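Local coordinates for protein E3 homolog (Yaba-like disease virus, PDB 1SFU) that binds left-handed Z-form nucleic acid through its N-terminal Zalpha domain and probably lets the virus evade host antiviral responses to double-stranded RNA, at residues 48-53 / 67-72. Sequence-based numbering, arbitrary orientation.
With nucleotides of chain A.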
ATOM      1  N   GLN C  48       0.422 -10.697   3.525  1.00 22.30           N
ATOM      2  CA  GLN C  48       0.591 -11.240   2.185  1.00 22.90           C
ATOM      3  C   GLN C  48      -0.045 -12.628   2.099  1.00 24.02           C
ATOM      4  O   GLN C  48      -0.633 -12.983   1.083  1.00 22.56           O
ATOM      5  CB  GLN C  48       2.079 -11.329   1.824  1.00 24.67           C
ATOM      6  CG  GLN C  48       2.745  -9.982   1.580  1.00 26.45           C
ATOM      7  CD  GLN C  48       4.222 -10.126   1.271  1.00 30.20           C
ATOM      8  OE1 GLN C  48       4.961 -10.748   2.029  1.00 29.23           O
ATOM      9  NE2 GLN C  48       4.658  -9.551   0.153  1.00 28.38           N
ATOM     10  N   GLN C  49       0.070 -13.405   3.172  1.00 21.87           N
ATOM     11  CA  GLN C  49      -0.502 -14.746   3.194  1.00 24.16           C
ATOM     12  C   GLN C  49      -2.001 -14.758   3.509  1.00 23.73           C
ATOM     13  O   GLN C  49      -2.760 -15.533   2.919  1.00 25.75           O
ATOM     14  CB  GLN C  49       0.252 -15.621   4.197  1.00 25.74           C
ATOM     15  CG  GLN C  49       1.734 -15.760   3.874  1.00 30.07           C
ATOM     16  CD  GLN C  49       1.991 -15.953   2.383  1.00 31.49           C
ATOM     17  OE1 GLN C  49       1.413 -16.833   1.746  1.00 33.65           O
ATOM     18  NE2 GLN C  49       2.865 -15.125   1.822  1.00 34.47           N
ATOM     19  N   LEU C  50      -2.427 -13.901   4.432  1.00 21.55           N
ATOM     20  CA  LEU C  50      -3.836 -13.829   4.797  1.00 21.30           C
ATOM     21  C   LEU C  50      -4.720 -13.517   3.596  1.00 20.29           C
ATOM     22  O   LEU C  50      -5.763 -14.138   3.418  1.00 21.37           O
ATOM     23  CB  LEU C  50      -4.058 -12.778   5.884  1.00 16.72           C
ATOM     24  CG  LEU C  50      -3.702 -13.184   7.311  1.00 18.97           C
ATOM     25  CD1 LEU C  50      -3.813 -11.973   8.227  1.00 18.99           C
ATOM     26  CD2 LEU C  50      -4.632 -14.292   7.780  1.00 17.09           C
ATOM     27  N   TYR C  51      -4.307 -12.565   2.765  1.00 20.56           N
ATOM     28  CA  TYR C  51      -5.115 -12.233   1.597  1.00 21.64           C
ATOM     29  C   TYR C  51      -5.070 -13.335   0.543  1.00 23.15           C
ATOM     30  O   TYR C  51      -6.042 -13.542  -0.173  1.00 24.28           O
ATOM     31  CB  TYR C  51      -4.697 -10.880   1.007  1.00 18.82           C
ATOM     32  CG  TYR C  51      -5.174  -9.722   1.857  1.00 16.77           C
ATOM     33  CD1 TYR C  51      -4.345  -9.132   2.812  1.00 14.21           C
ATOM     34  CD2 TYR C  51      -6.481  -9.262   1.748  1.00 16.88           C
ATOM     35  CE1 TYR C  51      -4.821  -8.103   3.645  1.00 12.58           C
ATOM     36  CE2 TYR C  51      -6.968  -8.245   2.567  1.00 17.25           C
ATOM     37  CZ  TYR C  51      -6.140  -7.669   3.511  1.00 18.30           C
ATOM     38  OH  TYR C  51      -6.647  -6.675   4.324  1.00 15.42           O
ATOM     39  N   LYS C  52      -3.949 -14.043   0.453  1.00 26.84           N
ATOM     40  CA  LYS C  52      -3.830 -15.150  -0.499  1.00 28.83           C
ATOM     41  C   LYS C  52      -4.741 -16.278  -0.005  1.00 28.77           C
ATOM     42  O   LYS C  52      -5.424 -16.943  -0.783  1.00 29.34           O
ATOM     43  CB  LYS C  52      -2.384 -15.651  -0.570  1.00 31.10           C
ATOM     44  CG  LYS C  52      -1.393 -14.697  -1.232  1.00 37.01           C
ATOM     45  CD  LYS C  52       0.050 -15.180  -1.018  1.00 20.04           C
ATOM     46  CE  LYS C  52       1.085 -14.269  -1.667  1.00 20.04           C
ATOM     47  NZ  LYS C  52       1.068 -14.370  -3.154  1.00 20.04           N
ATOM     48  N   LEU C  53      -4.756 -16.472   1.307  1.00 28.74           N
ATOM     49  CA  LEU C  53      -5.571 -17.504   1.916  1.00 28.29           C
ATOM     50  C   LEU C  53      -7.059 -17.200   1.730  1.00 28.52           C
ATOM     51  O   LEU C  53      -7.875 -18.115   1.591  1.00 28.25           O
ATOM     52  CB  LEU C  53      -5.229 -17.609   3.399  1.00 30.47           C
ATOM     53  CG  LEU C  53      -5.739 -18.818   4.176  1.00 33.01           C
ATOM     54  CD1 LEU C  53      -5.179 -20.113   3.579  1.00 32.97           C
ATOM     55  CD2 LEU C  53      -5.308 -18.671   5.632  1.00 35.70           C
ATOM     56  N   PRO C  67      -8.520  -4.989  10.018  1.00 20.72           N
ATOM     57  CA  PRO C  67      -9.351  -6.108   9.559  1.00 19.85           C
ATOM     58  C   PRO C  67      -9.307  -7.313  10.492  1.00 20.76           C
ATOM     59  O   PRO C  67      -8.268  -7.631  11.069  1.00 20.64           O
ATOM     60  CB  PRO C  67      -8.770  -6.431   8.186  1.00 18.65           C
ATOM     61  CG  PRO C  67      -8.268  -5.072   7.711  1.00 20.85           C
ATOM     62  CD  PRO C  67      -7.606  -4.533   8.954  1.00 19.38           C
ATOM     63  N   LYS C  68     -10.450  -7.972  10.643  1.00 21.79           N
ATOM     64  CA  LYS C  68     -10.555  -9.166  11.473  1.00 22.57           C
ATOM     65  C   LYS C  68     -10.606 -10.361  10.526  1.00 22.16           C
ATOM     66  O   LYS C  68     -11.220 -10.295   9.463  1.00 21.65           O
ATOM     67  CB  LYS C  68     -11.819  -9.097  12.333  1.00 27.07           C
ATOM     68  CG  LYS C  68     -11.762  -7.978  13.367  1.00 31.68           C
ATOM     69  CD  LYS C  68     -13.117  -7.697  14.018  1.00 35.55           C
ATOM     70  CE  LYS C  68     -13.005  -6.520  14.990  1.00 37.69           C
ATOM     71  NZ  LYS C  68     -14.312  -5.966  15.441  1.00 38.71           N
ATOM     72  N   TRP C  69      -9.946 -11.445  10.904  1.00 21.49           N
ATOM     73  CA  TRP C  69      -9.906 -12.627  10.062  1.00 19.47           C
ATOM     74  C   TRP C  69     -10.571 -13.839  10.711  1.00 22.09           C
ATOM     75  O   TRP C  69     -10.189 -14.258  11.814  1.00 19.53           O
ATOM     76  CB  TRP C  69      -8.449 -12.933   9.699  1.00 18.44           C
ATOM     77  CG  TRP C  69      -7.799 -11.809   8.941  1.00 17.11           C
ATOM     78  CD1 TRP C  69      -7.266 -10.665   9.463  1.00 19.76           C
ATOM     79  CD2 TRP C  69      -7.666 -11.699   7.517  1.00 16.67           C
ATOM     80  NE1 TRP C  69      -6.809  -9.847   8.451  1.00 17.67           N
ATOM     81  CE2 TRP C  69      -7.045 -10.459   7.248  1.00 18.28           C
ATOM     82  CE3 TRP C  69      -8.013 -12.529   6.443  1.00 18.27           C
ATOM     83  CZ2 TRP C  69      -6.764 -10.025   5.944  1.00 17.23           C
ATOM     84  CZ3 TRP C  69      -7.732 -12.100   5.143  1.00 18.10           C
ATOM     85  CH2 TRP C  69      -7.115 -10.860   4.909  1.00 19.35           C
ATOM     86  N   PHE C  70     -11.571 -14.379  10.012  1.00 21.66           N
ATOM     87  CA  PHE C  70     -12.342 -15.540  10.468  1.00 24.20           C
ATOM     88  C   PHE C  70     -12.048 -16.784   9.633  1.00 25.16           C
ATOM     89  O   PHE C  70     -11.769 -16.691   8.433  1.00 22.17           O
ATOM     90  CB  PHE C  70     -13.854 -15.287  10.345  1.00 24.43           C
ATOM     91  CG  PHE C  70     -14.367 -14.157  11.181  1.00 27.65           C
ATOM     92  CD1 PHE C  70     -14.103 -12.834  10.835  1.00 27.50           C
ATOM     93  CD2 PHE C  70     -15.149 -14.413  12.308  1.00 29.60           C
ATOM     94  CE1 PHE C  70     -14.610 -11.780  11.596  1.00 26.43           C
ATOM     95  CE2 PHE C  70     -15.661 -13.361  13.077  1.00 28.87           C
ATOM     96  CZ  PHE C  70     -15.389 -12.045  12.717  1.00 27.78           C
ATOM     97  N   LYS C  71     -12.131 -17.948  10.267  1.00 25.63           N
ATOM     98  CA  LYS C  71     -11.937 -19.205   9.559  1.00 28.63           C
ATOM     99  C   LYS C  71     -13.227 -19.406   8.763  1.00 27.01           C
ATOM    100  O   LYS C  71     -14.302 -19.084   9.254  1.00 26.33           O
ATOM    101  CB  LYS C  71     -11.763 -20.358  10.549  1.00 29.98           C
ATOM    102  CG  LYS C  71     -11.727 -21.728   9.890  1.00 33.76           C
ATOM    103  CD  LYS C  71     -11.532 -22.855  10.904  1.00 35.56           C
ATOM    104  CE  LYS C  71     -12.671 -22.909  11.911  1.00 36.88           C
ATOM    105  NZ  LYS C  71     -12.519 -24.050  12.857  1.00 37.50           N
ATOM    106  N   ASN C  72     -13.128 -19.913   7.540  1.00 29.16           N
ATOM    107  CA  ASN C  72     -14.325 -20.144   6.730  1.00 30.15           C
ATOM    108  C   ASN C  72     -15.236 -21.065   7.545  1.00 31.43           C
ATOM    109  O   ASN C  72     -14.806 -22.140   7.953  1.00 30.23           O
ATOM    110  CB  ASN C  72     -13.942 -20.822   5.413  1.00 32.09           C
ATOM    111  CG  ASN C  72     -15.082 -20.843   4.410  1.00 32.18           C
ATOM    112  OD1 ASN C  72     -15.033 -20.168   3.380  1.00 34.47           O
ATOM    113  ND2 ASN C  72     -16.119 -21.613   4.713  1.00 29.15           N
TER
ATOM    114  P    DG A   5       1.003  -4.764   4.540  1.00 19.93           P
ATOM    115  OP1  DG A   5       0.551  -5.093   5.909  1.00 20.56           O
ATOM    116  OP2  DG A   5       2.450  -4.557   4.266  1.00 20.78           O
ATOM    117  O5'  DG A   5       0.477  -5.915   3.576  1.00 20.05           O
ATOM    118  C5'  DG A   5       0.662  -5.800   2.170  1.00 22.69           C
ATOM    119  C4'  DG A   5      -0.034  -6.931   1.447  1.00 20.46           C
ATOM    120  O4'  DG A   5      -1.444  -6.889   1.755  1.00 16.31           O
ATOM    121  C3'  DG A   5       0.063  -6.821  -0.068  1.00 22.35           C
ATOM    122  O3'  DG A   5       1.064  -7.734  -0.524  1.00 25.34           O
ATOM    123  C2'  DG A   5      -1.257  -7.404  -0.548  1.00 20.38           C
ATOM    124  C1'  DG A   5      -2.218  -7.219   0.616  1.00 18.60           C
ATOM    125  N9   DG A   5      -3.220  -6.169   0.449  1.00 18.98           N
ATOM    126  C8   DG A   5      -4.578  -6.312   0.584  1.00 18.85           C
ATOM    127  N7   DG A   5      -5.231  -5.192   0.431  1.00 19.15           N
ATOM    128  C5   DG A   5      -4.246  -4.249   0.167  1.00 17.56           C
ATOM    129  C6   DG A   5      -4.357  -2.853  -0.073  1.00 19.96           C
ATOM    130  O6   DG A   5      -5.381  -2.152  -0.082  1.00 17.65           O
ATOM    131  N1   DG A   5      -3.111  -2.272  -0.305  1.00 18.32           N
ATOM    132  C2   DG A   5      -1.913  -2.947  -0.293  1.00 19.45           C
ATOM    133  N2   DG A   5      -0.819  -2.201  -0.532  1.00 16.80           N
ATOM    134  N3   DG A   5      -1.797  -4.249  -0.061  1.00 17.91           N
ATOM    135  C4   DG A   5      -2.997  -4.834   0.158  1.00 17.85           C
ATOM    136  P    DC A   4      -4.514  -4.192   6.145  1.00 22.16           P
ATOM    137  OP1  DC A   4      -5.073  -5.567   6.045  1.00 20.82           O
ATOM    138  OP2  DC A   4      -3.412  -3.921   7.090  1.00 19.92           O
ATOM    139  O5'  DC A   4      -4.071  -3.676   4.704  1.00 19.07           O
ATOM    140  C5'  DC A   4      -3.349  -4.510   3.809  1.00 18.46           C
ATOM    141  C4'  DC A   4      -2.107  -3.798   3.321  1.00 17.15           C
ATOM    142  O4'  DC A   4      -2.476  -2.625   2.548  1.00 18.12           O
ATOM    143  C3'  DC A   4      -1.175  -3.303   4.429  1.00 16.58           C
ATOM    144  O3'  DC A   4       0.194  -3.475   4.038  1.00 17.33           O
ATOM    145  C2'  DC A   4      -1.472  -1.817   4.499  1.00 17.10           C
ATOM    146  C1'  DC A   4      -1.765  -1.495   3.046  1.00 15.56           C
ATOM    147  N1   DC A   4      -2.611  -0.307   2.869  1.00 17.72           N
ATOM    148  C2   DC A   4      -2.005   0.894   2.517  1.00 17.41           C
ATOM    149  O2   DC A   4      -0.779   0.911   2.361  1.00 15.67           O
ATOM    150  N3   DC A   4      -2.766   2.006   2.358  1.00 16.90           N
ATOM    151  C4   DC A   4      -4.087   1.940   2.543  1.00 15.97           C
ATOM    152  N4   DC A   4      -4.807   3.067   2.383  1.00 15.10           N
ATOM    153  C5   DC A   4      -4.736   0.721   2.901  1.00 16.29           C
ATOM    154  C6   DC A   4      -3.965  -0.369   3.051  1.00 17.38           C
ATOM    155  P    DC A   6       2.225  -7.208  -1.502  1.00 28.24           P
ATOM    156  OP1  DC A   6       3.130  -8.360  -1.791  1.00 26.64           O
ATOM    157  OP2  DC A   6       2.795  -5.966  -0.924  1.00 27.04           O
ATOM    158  O5'  DC A   6       1.436  -6.818  -2.831  1.00 25.67           O
ATOM    159  C5'  DC A   6       2.111  -6.721  -4.084  1.00 26.31           C
ATOM    160  C4'  DC A   6       1.956  -5.331  -4.657  1.00 24.92           C
ATOM    161  O4'  DC A   6       0.565  -5.080  -4.965  1.00 23.08           O
ATOM    162  C3'  DC A   6       2.396  -4.195  -3.728  1.00 25.23           C
ATOM    163  O3'  DC A   6       3.036  -3.166  -4.485  1.00 28.66           O
ATOM    164  C2'  DC A   6       1.086  -3.655  -3.193  1.00 22.87           C
ATOM    165  C1'  DC A   6       0.180  -3.842  -4.396  1.00 21.65           C
ATOM    166  N1   DC A   6      -1.246  -3.915  -4.065  1.00 20.35           N
ATOM    167  C2   DC A   6      -2.022  -2.754  -4.192  1.00 16.34           C
ATOM    168  O2   DC A   6      -1.485  -1.718  -4.605  1.00 18.63           O
ATOM    169  N3   DC A   6      -3.326  -2.793  -3.862  1.00 16.96           N
ATOM    170  C4   DC A   6      -3.867  -3.930  -3.418  1.00 16.69           C
ATOM    171  N4   DC A   6      -5.159  -3.917  -3.077  1.00 16.36           N
ATOM    172  C5   DC A   6      -3.105  -5.132  -3.297  1.00 18.95           C
ATOM    173  C6   DC A   6      -1.811  -5.079  -3.631  1.00 17.59           C
TER
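Trp69, on strand 68-71, drives the edge of its indole into the face of Tyr51 on helix 43-55. The pair is T-shaped, with planes at 86° and Trp69 CH2 over the centre of the Tyr51 ring, 3.4 Å above its plane. Leu50 lies over one face of the indole, its CD1 3.7 Å from the centroid of the Trp69 five-membered ring in a CH-pi contact. This inner side is tightly packed: Val17 and Leu35 also touch Leu50, while Met61 touches Trp69. Toward the DNA the two segments meet more loosely, with Pro67 CG 4.1 Å from Tyr51 OH. On this side the DNA takes over. C8 of DG5 of chain A, a syn guanine, lies over the opposite face of Tyr51, 3.6 Å from its CE1. Tyr51 OH donates a 2.6 Å hydrogen bond to OP1 of DC4 of chain A, near the ring plane. Gln48, extended at CB-CG (chi2 178°), carries NE2 to a nearly straight 2.7 Å bond with OP1 of DC6 of chain A. Such tyrosine-to-C8 packing is a hallmark of the winged-helix Zalpha fold, whose recognition helix and wing also meet phosphates. Held between indole and guanine, with its hydroxyl tied to a phosphate, the Tyr51 ring has little freedom to turn.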